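Local coordinates for protein GTP cyclohydrolase 1 type 2 homolog (Escherichia coli, Escherichia coli O157:H7, PDB 1NMO) that binds two iron ions in each subunit of a toroidal hexamer and may take part in degrading radiation-damaged nucleotides, at residues Leu127-Leu133 and Val165-Cys171; Arg152-Gly158 and Leu208-Gly214. All blocks are in the same frame, centred on the assembly; numbering follows the deposited sequence.

Contact 1: Leu127-Leu133 and Val165-Cys171; sequences LVPWGEL and VQRVAWC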
loop_
_atom_site.group_PDB
_atom_site.type_symbol
_atom_site.label_atom_id
_atom_site.label_comp_id
_atom_site.label_asym_id
_atom_site.label_seq_id
_atom_site.Cartn_x
_atom_site.Cartn_y
_atom_site.Cartn_z
ATOM N N LEU A 127 16.262 -38.026 -11.437
ATOM C CA LEU A 127 16.442 -36.604 -11.144
ATOM C C LEU A 127 16.081 -36.225 -9.716
ATOM O O LEU A 127 15.737 -35.043 -9.456
ATOM C CB LEU A 127 15.524 -35.817 -12.061
ATOM C CG LEU A 127 15.880 -35.988 -13.553
ATOM C CD1 LEU A 127 14.635 -35.673 -14.399
ATOM C CD2 LEU A 127 17.081 -35.011 -13.914
ATOM N N VAL A 128 16.166 -37.210 -8.801
ATOM C CA VAL A 128 15.765 -37.018 -7.436
ATOM C C VAL A 128 16.752 -37.498 -6.423
ATOM O O VAL A 128 16.636 -38.611 -5.955
ATOM C CB VAL A 128 14.455 -37.785 -7.169
ATOM C CG1 VAL A 128 13.861 -37.346 -5.884
ATOM C CG2 VAL A 128 13.485 -37.517 -8.254
ATOM N N PRO A 129 17.733 -36.674 -6.036
ATOM C CA PRO A 129 18.735 -37.070 -5.039
ATOM C C PRO A 129 18.149 -36.968 -3.676
ATOM O O PRO A 129 17.066 -36.369 -3.530
ATOM C CB PRO A 129 19.842 -36.051 -5.240
ATOM C CG PRO A 129 19.063 -34.849 -5.747
ATOM C CD PRO A 129 18.156 -35.474 -6.765
ATOM N N TRP A 130 18.785 -37.608 -2.683
ATOM C CA TRP A 130 18.300 -37.448 -1.306
ATOM C C TRP A 130 19.531 -37.270 -0.428
ATOM O O TRP A 130 20.642 -37.533 -0.856
ATOM C CB TRP A 130 17.498 -38.657 -0.792
ATOM C CG TRP A 130 18.341 -39.928 -0.538
ATOM C CD1 TRP A 130 18.569 -40.958 -1.425
ATOM C CD2 TRP A 130 19.016 -40.298 0.682
ATOM N NE1 TRP A 130 19.340 -41.935 -0.834
ATOM C CE2 TRP A 130 19.618 -41.561 0.461
ATOM C CE3 TRP A 130 19.166 -39.686 1.950
ATOM C CZ2 TRP A 130 20.350 -42.240 1.462
ATOM C CZ3 TRP A 130 19.925 -40.398 2.980
ATOM C CH2 TRP A 130 20.481 -41.638 2.711
ATOM N N GLY A 131 19.339 -36.780 0.775
ATOM C CA GLY A 131 20.463 -36.642 1.686
ATOM C C GLY A 131 19.983 -36.029 2.996
ATOM O O GLY A 131 18.773 -36.116 3.311
ATOM N N GLU A 132 20.909 -35.379 3.704
ATOM C CA GLU A 132 20.605 -34.761 4.970
ATOM C C GLU A 132 21.181 -33.384 5.216
ATOM O O GLU A 132 22.356 -33.060 4.900
ATOM C CB GLU A 132 21.106 -35.639 6.126
ATOM C CG GLU A 132 20.730 -37.130 6.048
ATOM C CD GLU A 132 21.041 -37.893 7.349
ATOM O OE1 GLU A 132 21.988 -37.509 8.102
ATOM O OE2 GLU A 132 20.315 -38.869 7.602
ATOM N N LEU A 133 20.344 -32.548 5.793
ATOM C CA LEU A 133 20.838 -31.228 6.167
ATOM C C LEU A 133 21.930 -31.520 7.211
ATOM O O LEU A 133 21.745 -32.363 8.116
ATOM C CB LEU A 133 19.741 -30.429 6.866
ATOM C CG LEU A 133 18.708 -29.886 5.913
ATOM C CD1 LEU A 133 17.431 -29.562 6.706
ATOM C CD2 LEU A 133 19.287 -28.661 5.203
ATOM N N VAL A 165 13.569 -31.475 10.687
ATOM C CA VAL A 165 13.824 -32.005 9.359
ATOM C C VAL A 165 15.288 -32.400 9.282
ATOM O O VAL A 165 16.206 -31.571 9.473
ATOM C CB VAL A 165 13.606 -30.952 8.272
ATOM C CG1 VAL A 165 14.174 -31.444 6.938
ATOM C CG2 VAL A 165 12.173 -30.675 8.131
ATOM N N GLN A 166 15.527 -33.653 8.954
ATOM C CA GLN A 166 16.920 -34.097 8.810
ATOM C C GLN A 166 17.184 -34.639 7.394
ATOM O O GLN A 166 18.066 -34.167 6.715
ATOM C CB GLN A 166 17.261 -35.209 9.872
ATOM C CG GLN A 166 18.566 -35.941 9.504
ATOM C CD GLN A 166 19.362 -36.375 10.717
ATOM O OE1 GLN A 166 20.611 -36.436 10.684
ATOM N NE2 GLN A 166 18.667 -36.677 11.785
ATOM N N ARG A 167 16.399 -35.634 6.981
ATOM C CA ARG A 167 16.549 -36.302 5.683
ATOM C C ARG A 167 15.647 -35.605 4.701
ATOM O O ARG A 167 14.472 -35.380 4.969
ATOM C CB ARG A 167 16.203 -37.816 5.853
ATOM C CG ARG A 167 16.153 -38.638 4.576
ATOM C CD ARG A 167 15.917 -40.149 4.954
ATOM N NE ARG A 167 17.106 -40.573 5.696
ATOM C CZ ARG A 167 17.764 -41.705 5.478
ATOM N NH1 ARG A 167 17.319 -42.555 4.545
ATOM N NH2 ARG A 167 18.930 -41.929 6.129
ATOM N N VAL A 168 16.195 -35.266 3.555
ATOM C CA VAL A 168 15.487 -34.491 2.533
ATOM C C VAL A 168 15.629 -35.061 1.106
ATOM O O VAL A 168 16.549 -35.863 0.841
ATOM C CB VAL A 168 16.129 -33.103 2.545
ATOM C CG1 VAL A 168 15.558 -32.263 1.475
ATOM C CG2 VAL A 168 15.879 -32.467 3.882
ATOM N N ALA A 169 14.707 -34.760 0.186
ATOM C CA ALA A 169 15.015 -35.212 -1.187
ATOM C C ALA A 169 14.582 -33.978 -1.993
ATOM O O ALA A 169 13.874 -33.125 -1.457
ATOM C CB ALA A 169 14.252 -36.481 -1.595
ATOM N N TRP A 170 14.958 -33.846 -3.257
ATOM C CA TRP A 170 14.591 -32.633 -3.928
ATOM C C TRP A 170 14.719 -32.827 -5.393
ATOM O O TRP A 170 15.349 -33.801 -5.815
ATOM C CB TRP A 170 15.539 -31.531 -3.480
ATOM C CG TRP A 170 17.007 -31.739 -3.817
ATOM C CD1 TRP A 170 17.674 -31.292 -4.911
ATOM C CD2 TRP A 170 17.976 -32.493 -3.044
ATOM N NE1 TRP A 170 18.994 -31.717 -4.884
ATOM C CE2 TRP A 170 19.206 -32.449 -3.751
ATOM C CE3 TRP A 170 17.914 -33.207 -1.816
ATOM C CZ2 TRP A 170 20.373 -33.078 -3.273
ATOM C CZ3 TRP A 170 19.081 -33.851 -1.328
ATOM C CH2 TRP A 170 20.280 -33.778 -2.057
ATOM N N CYS A 171 14.124 -31.930 -6.174
ATOM C CA CYS A 171 14.290 -31.968 -7.634
ATOM C C CYS A 171 14.100 -30.514 -7.989
ATOM O O CYS A 171 13.071 -30.000 -7.650
ATOM C CB CYS A 171 13.215 -32.809 -8.358
ATOM S SG CYS A 171 13.513 -32.796 -10.180
#

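Contact 2: Arg152-Gly158 and Leu208-Gly214; sequences RKPLWCG and LHFYAAG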
loop_
_atom_site.group_PDB
_atom_site.type_symbol
_atom_site.label_atom_id
_atom_site.label_comp_id
_atom_site.label_asym_id
_atom_site.label_seq_id
_atom_site.Cartn_x
_atom_site.Cartn_y
_atom_site.Cartn_z
ATOM N N ARG A 152 14.127 -15.616 -2.046
ATOM C CA ARG A 152 12.708 -15.747 -2.420
ATOM C C ARG A 152 11.987 -16.547 -1.371
ATOM O O ARG A 152 12.481 -17.562 -0.958
ATOM C CB ARG A 152 12.574 -16.506 -3.784
ATOM C CG ARG A 152 11.081 -16.864 -4.221
ATOM C CD ARG A 152 11.047 -17.600 -5.554
ATOM N NE ARG A 152 9.717 -17.731 -6.142
ATOM C CZ ARG A 152 8.865 -18.722 -5.885
ATOM N NH1 ARG A 152 9.206 -19.678 -5.044
ATOM N NH2 ARG A 152 7.657 -18.756 -6.485
ATOM N N LYS A 153 10.802 -16.110 -0.941
ATOM C CA LYS A 153 10.022 -16.860 0.090
ATOM C C LYS A 153 9.398 -18.133 -0.476
ATOM O O LYS A 153 8.569 -18.086 -1.396
ATOM C CB LYS A 153 8.897 -15.964 0.652
ATOM C CG LYS A 153 8.104 -16.569 1.862
ATOM C CD LYS A 153 7.019 -15.600 2.353
ATOM C CE LYS A 153 6.293 -16.080 3.616
ATOM N NZ LYS A 153 5.564 -17.391 3.322
ATOM N N PRO A 154 9.726 -19.298 0.081
ATOM C CA PRO A 154 9.053 -20.423 -0.569
ATOM C C PRO A 154 7.664 -20.723 0.003
ATOM O O PRO A 154 7.287 -20.307 1.120
ATOM C CB PRO A 154 10.005 -21.578 -0.253
ATOM C CG PRO A 154 10.205 -21.283 1.248
ATOM C CD PRO A 154 10.616 -19.787 1.166
ATOM N N LEU A 155 6.899 -21.494 -0.760
ATOM C CA LEU A 155 5.598 -21.950 -0.263
ATOM C C LEU A 155 5.994 -23.112 0.637
ATOM O O LEU A 155 6.691 -24.011 0.187
ATOM C CB LEU A 155 4.723 -22.514 -1.389
ATOM C CG LEU A 155 3.628 -23.501 -0.905
ATOM C CD1 LEU A 155 2.948 -22.844 0.283
ATOM C CD2 LEU A 155 2.554 -23.751 -1.961
ATOM N N TRP A 156 5.583 -23.114 1.902
ATOM C CA TRP A 156 5.919 -24.251 2.779
ATOM C C TRP A 156 4.646 -24.871 3.365
ATOM O O TRP A 156 3.789 -24.178 3.920
ATOM C CB TRP A 156 6.858 -23.829 3.896
ATOM C CG TRP A 156 6.942 -24.806 5.129
ATOM C CD1 TRP A 156 7.234 -26.150 5.107
ATOM C CD2 TRP A 156 6.685 -24.487 6.510
ATOM N NE1 TRP A 156 7.154 -26.675 6.385
ATOM C CE2 TRP A 156 6.826 -25.678 7.255
ATOM C CE3 TRP A 156 6.352 -23.304 7.188
ATOM C CZ2 TRP A 156 6.650 -25.725 8.642
ATOM C CZ3 TRP A 156 6.176 -23.363 8.574
ATOM C CH2 TRP A 156 6.328 -24.554 9.273
ATOM N N CYS A 157 4.503 -26.179 3.185
ATOM C CA CYS A 157 3.362 -26.842 3.718
ATOM C C CYS A 157 3.917 -27.917 4.631
ATOM O O CYS A 157 4.405 -28.947 4.156
ATOM C CB CYS A 157 2.517 -27.435 2.588
ATOM S SG CYS A 157 1.129 -28.461 3.185
ATOM N N GLY A 158 3.837 -27.691 5.941
ATOM C CA GLY A 158 4.400 -28.696 6.860
ATOM C C GLY A 158 3.585 -29.095 8.079
ATOM O O GLY A 158 4.091 -29.700 9.037
ATOM N N LEU A 208 5.129 -35.149 5.293
ATOM C CA LEU A 208 6.438 -34.549 5.107
ATOM C C LEU A 208 6.272 -33.047 4.838
ATOM O O LEU A 208 5.195 -32.579 4.481
ATOM C CB LEU A 208 7.221 -35.218 3.994
ATOM C CG LEU A 208 6.596 -35.146 2.617
ATOM C CD1 LEU A 208 7.583 -35.621 1.530
ATOM C CD2 LEU A 208 5.434 -36.040 2.616
ATOM N N HIS A 209 7.340 -32.308 5.117
ATOM C CA HIS A 209 7.396 -30.899 4.905
ATOM C C HIS A 209 7.598 -30.732 3.416
ATOM O O HIS A 209 8.491 -31.385 2.856
ATOM C CB HIS A 209 8.617 -30.303 5.624
ATOM C CG HIS A 209 8.456 -30.204 7.107
ATOM N ND1 HIS A 209 7.651 -29.255 7.703
ATOM C CD2 HIS A 209 8.947 -30.980 8.113
ATOM C CE1 HIS A 209 7.635 -29.451 9.019
ATOM N NE2 HIS A 209 8.414 -30.491 9.292
ATOM N N PHE A 210 6.824 -29.848 2.772
ATOM C CA PHE A 210 7.003 -29.633 1.338
ATOM C C PHE A 210 7.300 -28.150 1.107
ATOM O O PHE A 210 6.676 -27.325 1.752
ATOM C CB PHE A 210 5.749 -30.046 0.523
ATOM C CG PHE A 210 5.778 -29.520 -0.839
ATOM C CD1 PHE A 210 6.671 -30.033 -1.771
ATOM C CD2 PHE A 210 5.001 -28.425 -1.188
ATOM C CE1 PHE A 210 6.808 -29.479 -3.055
ATOM C CE2 PHE A 210 5.131 -27.855 -2.470
ATOM C CZ PHE A 210 6.044 -28.394 -3.397
ATOM N N TYR A 211 8.232 -27.838 0.214
ATOM C CA TYR A 211 8.647 -26.465 -0.117
ATOM C C TYR A 211 8.607 -26.339 -1.641
ATOM O O TYR A 211 9.160 -27.217 -2.333
ATOM C CB TYR A 211 10.117 -26.187 0.281
ATOM C CG TYR A 211 10.342 -26.388 1.734
ATOM C CD1 TYR A 211 10.457 -27.643 2.259
ATOM C CD2 TYR A 211 10.256 -25.300 2.601
ATOM C CE1 TYR A 211 10.450 -27.822 3.658
ATOM C CE2 TYR A 211 10.271 -25.442 3.960
ATOM C CZ TYR A 211 10.358 -26.710 4.504
ATOM O OH TYR A 211 10.327 -26.821 5.916
ATOM N N ALA A 212 7.970 -25.267 -2.164
ATOM C CA ALA A 212 7.936 -25.054 -3.624
ATOM C C ALA A 212 8.815 -23.834 -3.590
ATOM O O ALA A 212 8.335 -22.759 -3.249
ATOM C CB ALA A 212 6.546 -24.713 -4.076
ATOM N N ALA A 213 10.110 -23.979 -3.900
ATOM C CA ALA A 213 11.029 -22.862 -3.710
ATOM C C ALA A 213 11.206 -21.965 -4.876
ATOM O O ALA A 213 12.058 -21.065 -4.817
ATOM C CB ALA A 213 12.362 -23.361 -3.251
ATOM N N GLY A 214 10.406 -22.196 -5.929
ATOM C CA GLY A 214 10.496 -21.377 -7.128
ATOM C C GLY A 214 11.170 -22.078 -8.283
ATOM O O GLY A 214 12.223 -22.664 -8.107
HETATM O O HOH W 1 11.575 -19.838 -2.673
#

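Contact 1: Leu127-Leu133 and Val165-Cys171
The apolar centre is the indole of Trp170, whose CA-to-CB bond points away from the neighbouring strand but whose ring comes back against it. Pro129 sits over its face in a CH-pi contact, CG 3.5 Å from the centroid of the five-membered ring, and the backbone of Gly131 passes the ring edge, its N 3.6 Å from Trp170 CZ3. Trp170 NE1 hydrogen-bonds to Asn109 O of helix 108-116. On the same face of the sheet Leu133 meets Val168 (CG to CG2 4.3 Å); on the other, Trp130 and Ala169 pair directly, CB to CB 4.0 Å. Backbone hydrogen bonds tie the antiparallel strands: Trp170 N to Pro129 O (3.3 Å), the reciprocal Gly131–Val168 pair (Gly131 N to Val168 O 2.9 Å, Val168 N to Gly131 O 2.7 Å), and Leu133 N to Gln166 O (2.9 Å). Farther out, the Arg167 guanidinium lies against the Trp130 ring (CZ to CZ3 3.6 Å), and its NH2 makes a long salt bridge to Glu132 OE2 at 3.7 Å. This is an antiparallel strand pair in a mixed six-stranded sheet, its Leu127 and Cys171 end close to the dinuclear iron site.

Contact 2: Arg152-Gly158 and Leu208-Gly214
Backbone hydrogen bonds set the antiparallel register: Leu155 and Ala212 bond reciprocally (Leu155 N to Ala212 O 3.1 Å, Ala212 N to Leu155 O 3.0 Å), as do Cys157 and Phe210 (Cys157 N to Phe210 O 2.8 Å, Phe210 N to Cys157 O 2.9 Å). Between them lies the non-hydrogen-bonded pair Trp156 and Tyr211. The aromatic cluster builds on that pair: the rings of Trp156 and Tyr211 are near parallel but slid apart, and Trp156 NE1 donates to His209 ND1 at 2.9 Å. His209 NE2 is hydrogen-bonded to Pro162 O, and Tyr211 OH to Gly139 O. Apolar contacts include Leu155 CB to Ala212 CB at 3.9 Å and Pro154 CB to Ala213 CB at 4.2 Å. Beyond the strands, a water donates to Arg152 O (3.0 Å) and Ala213 O (2.5 Å). Trp156 and Tyr211 face helix 139-150, Cys157 and Phe210 pack on helix 197-205, and strand 209-212 continues the sheet to strand 189-192.

Overall arrangement
Both contacts are antiparallel pairings in the same six-stranded mixed sheet, separated by strand 189-192, which runs between 165-170 and 209-212. Their segments alternate along the chain, and their centres lie about 14 Å apart; Val165 CG2 and His209 CD2 touch at 3.2 Å. Contact 2 is the more buried, although strand 155-157 is an edge strand of this sheet within the chain, where Leu155 packs on Pro246 of a second subunit. Contact 1, one strand in from the opposite edge, is partly buried and meets no other subunit. Its side-chain chemistry runs from proline–indole packing to a charged margin; contact 2 instead carries an aromatic cluster with an indole–imidazole hydrogen bond.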